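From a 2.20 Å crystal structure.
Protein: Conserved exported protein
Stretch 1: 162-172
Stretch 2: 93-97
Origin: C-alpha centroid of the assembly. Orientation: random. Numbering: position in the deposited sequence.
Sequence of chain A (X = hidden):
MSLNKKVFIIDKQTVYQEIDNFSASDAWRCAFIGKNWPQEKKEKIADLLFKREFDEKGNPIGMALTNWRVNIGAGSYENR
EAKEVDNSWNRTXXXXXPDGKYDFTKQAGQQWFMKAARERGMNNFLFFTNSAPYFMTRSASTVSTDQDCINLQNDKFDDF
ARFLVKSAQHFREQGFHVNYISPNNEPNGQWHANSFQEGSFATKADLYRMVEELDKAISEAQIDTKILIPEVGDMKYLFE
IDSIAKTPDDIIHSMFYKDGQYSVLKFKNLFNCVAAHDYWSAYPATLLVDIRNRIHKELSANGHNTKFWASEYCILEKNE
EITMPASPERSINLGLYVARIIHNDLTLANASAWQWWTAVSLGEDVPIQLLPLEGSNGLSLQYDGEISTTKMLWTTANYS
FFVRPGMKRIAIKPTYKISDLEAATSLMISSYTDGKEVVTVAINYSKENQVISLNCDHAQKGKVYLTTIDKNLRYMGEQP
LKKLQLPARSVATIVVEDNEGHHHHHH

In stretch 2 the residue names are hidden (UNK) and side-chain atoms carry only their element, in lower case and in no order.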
ATOM      1  N   ARG A 162       8.956   1.009 -22.805  1.00 30.89           N
ATOM      2  CA  ARG A 162       9.950   0.001 -23.084  1.00 31.98           C
ATOM      3  C   ARG A 162      10.995  -0.154 -21.948  1.00 31.09           C
ATOM      4  O   ARG A 162      11.426  -1.258 -21.647  1.00 30.56           O
ATOM      5  CB  ARG A 162      10.630   0.246 -24.419  1.00 32.27           C
ATOM      6  CG  ARG A 162       9.754  -0.178 -25.636  1.00 36.90           C
ATOM      7  CD  ARG A 162      10.622  -0.315 -26.880  1.00 39.07           C
ATOM      8  NE  ARG A 162      11.260   0.949 -27.231  1.00 45.48           N
ATOM      9  CZ  ARG A 162      10.753   1.851 -28.084  1.00 51.64           C
ATOM     10  NH1 ARG A 162       9.569   1.650 -28.690  1.00 49.90           N
ATOM     11  NH2 ARG A 162      11.432   2.976 -28.335  1.00 53.81           N
ATOM     12  N   PHE A 163      11.379   0.975 -21.353  1.00 31.36           N
ATOM     13  CA  PHE A 163      12.279   1.026 -20.217  1.00 31.21           C
ATOM     14  C   PHE A 163      11.694   0.259 -19.022  1.00 31.13           C
ATOM     15  O   PHE A 163      12.371  -0.595 -18.466  1.00 31.03           O
ATOM     16  CB  PHE A 163      12.579   2.476 -19.815  1.00 30.80           C
ATOM     17  CG  PHE A 163      13.156   2.609 -18.426  1.00 30.24           C
ATOM     18  CD1 PHE A 163      14.471   2.218 -18.160  1.00 30.19           C
ATOM     19  CD2 PHE A 163      12.381   3.120 -17.383  1.00 31.83           C
ATOM     20  CE1 PHE A 163      15.023   2.328 -16.870  1.00 30.33           C
ATOM     21  CE2 PHE A 163      12.926   3.263 -16.076  1.00 29.83           C
ATOM     22  CZ  PHE A 163      14.261   2.837 -15.836  1.00 30.50           C
ATOM     23  N   LEU A 164      10.444   0.574 -18.663  1.00 30.69           N
ATOM     24  CA  LEU A 164       9.716  -0.116 -17.594  1.00 30.77           C
ATOM     25  C   LEU A 164       9.537  -1.623 -17.833  1.00 30.83           C
ATOM     26  O   LEU A 164       9.713  -2.411 -16.916  1.00 30.67           O
ATOM     27  CB  LEU A 164       8.350   0.515 -17.365  1.00 30.88           C
ATOM     28  CG  LEU A 164       8.318   1.952 -16.849  1.00 30.50           C
ATOM     29  CD1 LEU A 164       6.896   2.465 -16.864  1.00 27.00           C
ATOM     30  CD2 LEU A 164       8.855   1.949 -15.409  1.00 30.21           C
ATOM     31  N   VAL A 165       9.227  -2.008 -19.069  1.00 30.44           N
ATOM     32  CA  VAL A 165       9.075  -3.413 -19.417  1.00 30.57           C
ATOM     33  C   VAL A 165      10.400  -4.163 -19.411  1.00 30.72           C
ATOM     34  O   VAL A 165      10.463  -5.261 -18.896  1.00 30.54           O
ATOM     35  CB  VAL A 165       8.327  -3.626 -20.773  1.00 30.56           C
ATOM     36  CG1 VAL A 165       8.519  -5.048 -21.289  1.00 29.80           C
ATOM     37  CG2 VAL A 165       6.857  -3.322 -20.604  1.00 31.35           C
ATOM     38  N   LYS A 166      11.445  -3.578 -19.992  1.00 31.56           N
ATOM     39  CA  LYS A 166      12.777  -4.200 -19.961  1.00 31.95           C
ATOM     40  C   LYS A 166      13.308  -4.425 -18.524  1.00 31.71           C
ATOM     41  O   LYS A 166      13.959  -5.433 -18.267  1.00 31.70           O
ATOM     42  CB  LYS A 166      13.806  -3.413 -20.787  1.00 32.75           C
ATOM     43  CG  LYS A 166      15.288  -3.801 -20.462  1.00 34.80           C
ATOM     44  CD  LYS A 166      16.129  -3.841 -21.691  1.00 38.65           C
ATOM     45  CE  LYS A 166      17.545  -4.307 -21.370  1.00 40.08           C
ATOM     46  NZ  LYS A 166      18.396  -4.209 -22.575  1.00 39.77           N
ATOM     47  N   SER A 167      13.053  -3.468 -17.631  1.00 31.58           N
ATOM     48  CA  SER A 167      13.450  -3.563 -16.213  1.00 31.81           C
ATOM     49  C   SER A 167      12.712  -4.718 -15.519  1.00 32.36           C
ATOM     50  O   SER A 167      13.341  -5.544 -14.821  1.00 32.18           O
ATOM     51  CB  SER A 167      13.167  -2.250 -15.470  1.00 31.43           C
ATOM     52  OG  SER A 167      13.928  -1.179 -15.971  1.00 31.08           O
ATOM     53  N   ALA A 168      11.385  -4.761 -15.691  1.00 32.04           N
ATOM     54  CA  ALA A 168      10.602  -5.876 -15.173  1.00 32.95           C
ATOM     55  C   ALA A 168      11.094  -7.202 -15.741  1.00 32.49           C
ATOM     56  O   ALA A 168      11.240  -8.186 -15.007  1.00 33.09           O
ATOM     57  CB  ALA A 168       9.072  -5.710 -15.443  1.00 31.94           C
ATOM     58  N   GLN A 169      11.342  -7.225 -17.040  1.00 32.57           N
ATOM     59  CA  GLN A 169      11.766  -8.472 -17.678  1.00 33.06           C
ATOM     60  C   GLN A 169      13.114  -8.918 -17.165  1.00 31.77           C
ATOM     61  O   GLN A 169      13.314 -10.109 -16.942  1.00 32.78           O
ATOM     62  CB  GLN A 169      11.815  -8.365 -19.193  1.00 32.17           C
ATOM     63  CG  GLN A 169      12.069  -9.716 -19.890  1.00 34.49           C
ATOM     64  CD  GLN A 169      11.947  -9.612 -21.435  1.00 36.82           C
ATOM     65  OE1 GLN A 169      12.074  -8.525 -22.021  1.00 42.75           O
ATOM     66  NE2 GLN A 169      11.694 -10.733 -22.079  1.00 37.94           N
ATOM     67  N   HIS A 170      14.035  -7.978 -17.002  1.00 31.21           N
ATOM     68  CA  HIS A 170      15.338  -8.269 -16.379  1.00 31.86           C
ATOM     69  C   HIS A 170      15.177  -8.987 -15.048  1.00 30.99           C
ATOM     70  O   HIS A 170      15.781 -10.020 -14.818  1.00 31.57           O
ATOM     71  CB  HIS A 170      16.161  -7.012 -16.141  1.00 31.42           C
ATOM     72  CG  HIS A 170      17.374  -7.265 -15.314  1.00 32.10           C
ATOM     73  ND1 HIS A 170      18.553  -7.743 -15.851  1.00 31.34           N
ATOM     74  CD2 HIS A 170      17.586  -7.142 -13.978  1.00 30.16           C
ATOM     75  CE1 HIS A 170      19.431  -7.918 -14.876  1.00 30.32           C
ATOM     76  NE2 HIS A 170      18.877  -7.536 -13.737  1.00 29.57           N
ATOM     77  N   PHE A 171      14.349  -8.434 -14.178  1.00 30.77           N
ATOM     78  CA  PHE A 171      14.168  -9.030 -12.861  1.00 30.25           C
ATOM     79  C   PHE A 171      13.370 -10.345 -12.898  1.00 31.14           C
ATOM     80  O   PHE A 171      13.639 -11.255 -12.090  1.00 30.79           O
ATOM     81  CB  PHE A 171      13.655  -7.990 -11.863  1.00 30.04           C
ATOM     82  CG  PHE A 171      14.716  -6.982 -11.492  1.00 29.77           C
ATOM     83  CD1 PHE A 171      14.794  -5.759 -12.152  1.00 30.67           C
ATOM     84  CD2 PHE A 171      15.700  -7.312 -10.562  1.00 32.06           C
ATOM     85  CE1 PHE A 171      15.806  -4.836 -11.869  1.00 29.77           C
ATOM     86  CE2 PHE A 171      16.730  -6.400 -10.233  1.00 32.28           C
ATOM     87  CZ  PHE A 171      16.774  -5.147 -10.906  1.00 32.76           C
ATOM     88  N   ARG A 172      12.467 -10.486 -13.885  1.00 30.18           N
ATOM     89  CA  ARG A 172      11.817 -11.798 -14.093  1.00 29.86           C
ATOM     90  C   ARG A 172      12.824 -12.874 -14.455  1.00 29.61           C
ATOM     91  O   ARG A 172      12.737 -14.011 -13.950  1.00 29.52           O
ATOM     92  CB  ARG A 172      10.633 -11.742 -15.095  1.00 28.29           C
ATOM     93  CG  ARG A 172       9.478 -10.818 -14.608  1.00 29.10           C
ATOM     94  CD  ARG A 172       8.231 -10.875 -15.487  1.00 28.97           C
ATOM     95  NE  ARG A 172       7.606 -12.164 -15.359  1.00 31.91           N
ATOM     96  CZ  ARG A 172       6.716 -12.494 -14.419  1.00 35.29           C
ATOM     97  NH1 ARG A 172       6.295 -11.623 -13.506  1.00 35.31           N
ATOM     98  NH2 ARG A 172       6.237 -13.724 -14.386  1.00 35.98           N
ATOM     99  N   UNK A  93      19.022   6.246  -8.492  1.00 31.02           N
ATOM    100  CA  UNK A  93      19.737   5.920  -9.695  1.00 32.30           C
ATOM    101  C   UNK A  93      18.772   5.547 -10.843  1.00 32.69           C
ATOM    102  O   UNK A  93      17.567   5.445 -10.640  1.00 33.79           O
ATOM    103  o   UNK A  93      22.136   2.963  -7.418  1.00 33.42           O
ATOM    104  c   UNK A  93      22.613   3.899  -8.083  1.00 33.21           C
ATOM    105  c   UNK A  93      20.701   4.758  -9.440  1.00 31.68           C
ATOM    106  c   UNK A  93      21.750   5.077  -8.377  1.00 33.02           C
ATOM    107  o   UNK A  93      23.758   3.900  -8.568  1.00 36.55           O
ATOM    108  N   UNK A  94      19.301   5.384 -12.050  1.00 31.98           N
ATOM    109  CA  UNK A  94      18.487   4.903 -13.159  1.00 31.78           C
ATOM    110  C   UNK A  94      19.267   3.796 -13.858  1.00 31.20           C
ATOM    111  O   UNK A  94      20.445   3.983 -14.205  1.00 30.88           O
ATOM    112  s   UNK A  94      16.901   5.573 -15.402  1.00 31.77           S
ATOM    113  c   UNK A  94      18.124   6.044 -14.154  1.00 30.84           C
ATOM    114  N   UNK A  95      18.609   2.661 -14.096  1.00 31.32           N
ATOM    115  CA  UNK A  95      19.245   1.581 -14.881  1.00 31.93           C
ATOM    116  C   UNK A  95      19.672   2.038 -16.291  1.00 32.55           C
ATOM    117  O   UNK A  95      20.669   1.547 -16.820  1.00 33.49           O
ATOM    118  c   UNK A  95      17.954  -0.298 -13.691  1.00 30.90           C
ATOM    119  c   UNK A  95      17.211  -1.516 -11.260  1.00 27.93           C
ATOM    120  c   UNK A  95      18.332   0.346 -15.014  1.00 31.95           C
ATOM    121  c   UNK A  95      16.243  -1.208 -12.191  1.00 30.30           C
ATOM    122  c   UNK A  95      18.921  -0.606 -12.748  1.00 29.09           C
ATOM    123  c   UNK A  95      16.618  -0.589 -13.405  1.00 31.09           C
ATOM    124  c   UNK A  95      18.556  -1.238 -11.533  1.00 30.48           C
ATOM    125  N   UNK A  96      18.917   2.961 -16.879  1.00 32.46           N
ATOM    126  CA  UNK A  96      19.178   3.409 -18.234  1.00 33.83           C
ATOM    127  C   UNK A  96      19.879   4.758 -18.214  1.00 34.38           C
ATOM    128  O   UNK A  96      19.549   5.626 -17.417  1.00 34.28           O
ATOM    129  c   UNK A  96      17.853   4.099 -20.468  1.00 32.81           C
ATOM    130  c   UNK A  96      17.871   3.494 -19.059  1.00 33.47           C
ATOM    131  c   UNK A  96      18.657   3.250 -21.432  1.00 34.13           C
ATOM    132  c   UNK A  96      16.394   4.182 -20.966  1.00 33.84           C
ATOM    133  N   UNK A  97      20.835   4.919 -19.115  1.00 35.22           N
ATOM    134  CA  UNK A  97      21.557   6.157 -19.244  1.00 37.16           C
ATOM    135  C   UNK A  97      21.251   6.866 -20.583  1.00 38.10           C
ATOM    136  O   UNK A  97      20.707   6.266 -21.521  1.00 37.38           O
ATOM    137  o   UNK A  97      23.546   5.058 -20.055  1.00 39.51           O
ATOM    138  c   UNK A  97      23.070   5.910 -19.045  1.00 37.52           C
TER

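Position 93 carries five side-chain atoms: a run of three carbons, the third holding two oxygens. That is a carboxylate on a two-carbon tether, and nothing in it reaches the helix. Two carbons before the carboxylate make it glutamate, E93, and one of its oxygens, OE1, is hydrogen-bonded elsewhere in the structure.

Position 94 has one carbon followed by one sulfur. The chain ends at the sulfur, and the CA-to-CB bond runs sideways to the helix. The sulfur lies 3.8 Å from CZ of F163 and approaches that ring obliquely. One carbon and a terminal sulfur give cysteine, C94. C94 SG sits 4.6 Å from the F163 ring centroid, 45° off the ring normal.

At position 95 a single carbon leads into a ring of six carbons, with no heteroatom attached. The CA-to-CB bond points toward the helix, and the ring reaches two residues one turn apart: one ring carbon is 3.8 Å from OG of S167, another 3.7 Å from CE1 of F171. Its CB stands 4.3 Å from CE1 of F163, at the edge of that ring. An all-carbon ring without a hydroxyl is phenylalanine, F95.

Position 96 shows four carbons, forked at the second, and its CB lies 3.7 Å from CD1 of F163. A fork at the second carbon rather than the first means leucine, not isoleucine: L96. The backbone N of L96 donates a weak hydrogen bond to C94 SG, 3.6 Å away, tying the loop to itself beside F95.

Position 97 has one carbon and one oxygen, out of reach of the helix. This is serine, S97.

The contact is a small apolar packing, 253 Å² in all, with no hydrogen bond crossing it. The helix offers F163, S167 and F171, spaced four residues apart and so aligned along one side. F163 touches three consecutive loop residues, while F95 spans all three helix positions. Between F163 and F171 comes S167, a small side chain: its OG donates to the backbone O of F163 at 3.0 Å, so the hydroxyl has a partner within its own helix while it lies at the edge of the F95 ring. F171 and F95 meet obliquely, centroids 5.6 Å apart and planes at 43°. The rule to read here is an i, i+4, i+8 row in which F163 packs against C94, F95 CB and L96, while the F95 ring lies against S167 and F171.

Stretch 2 93-97: ECFLS
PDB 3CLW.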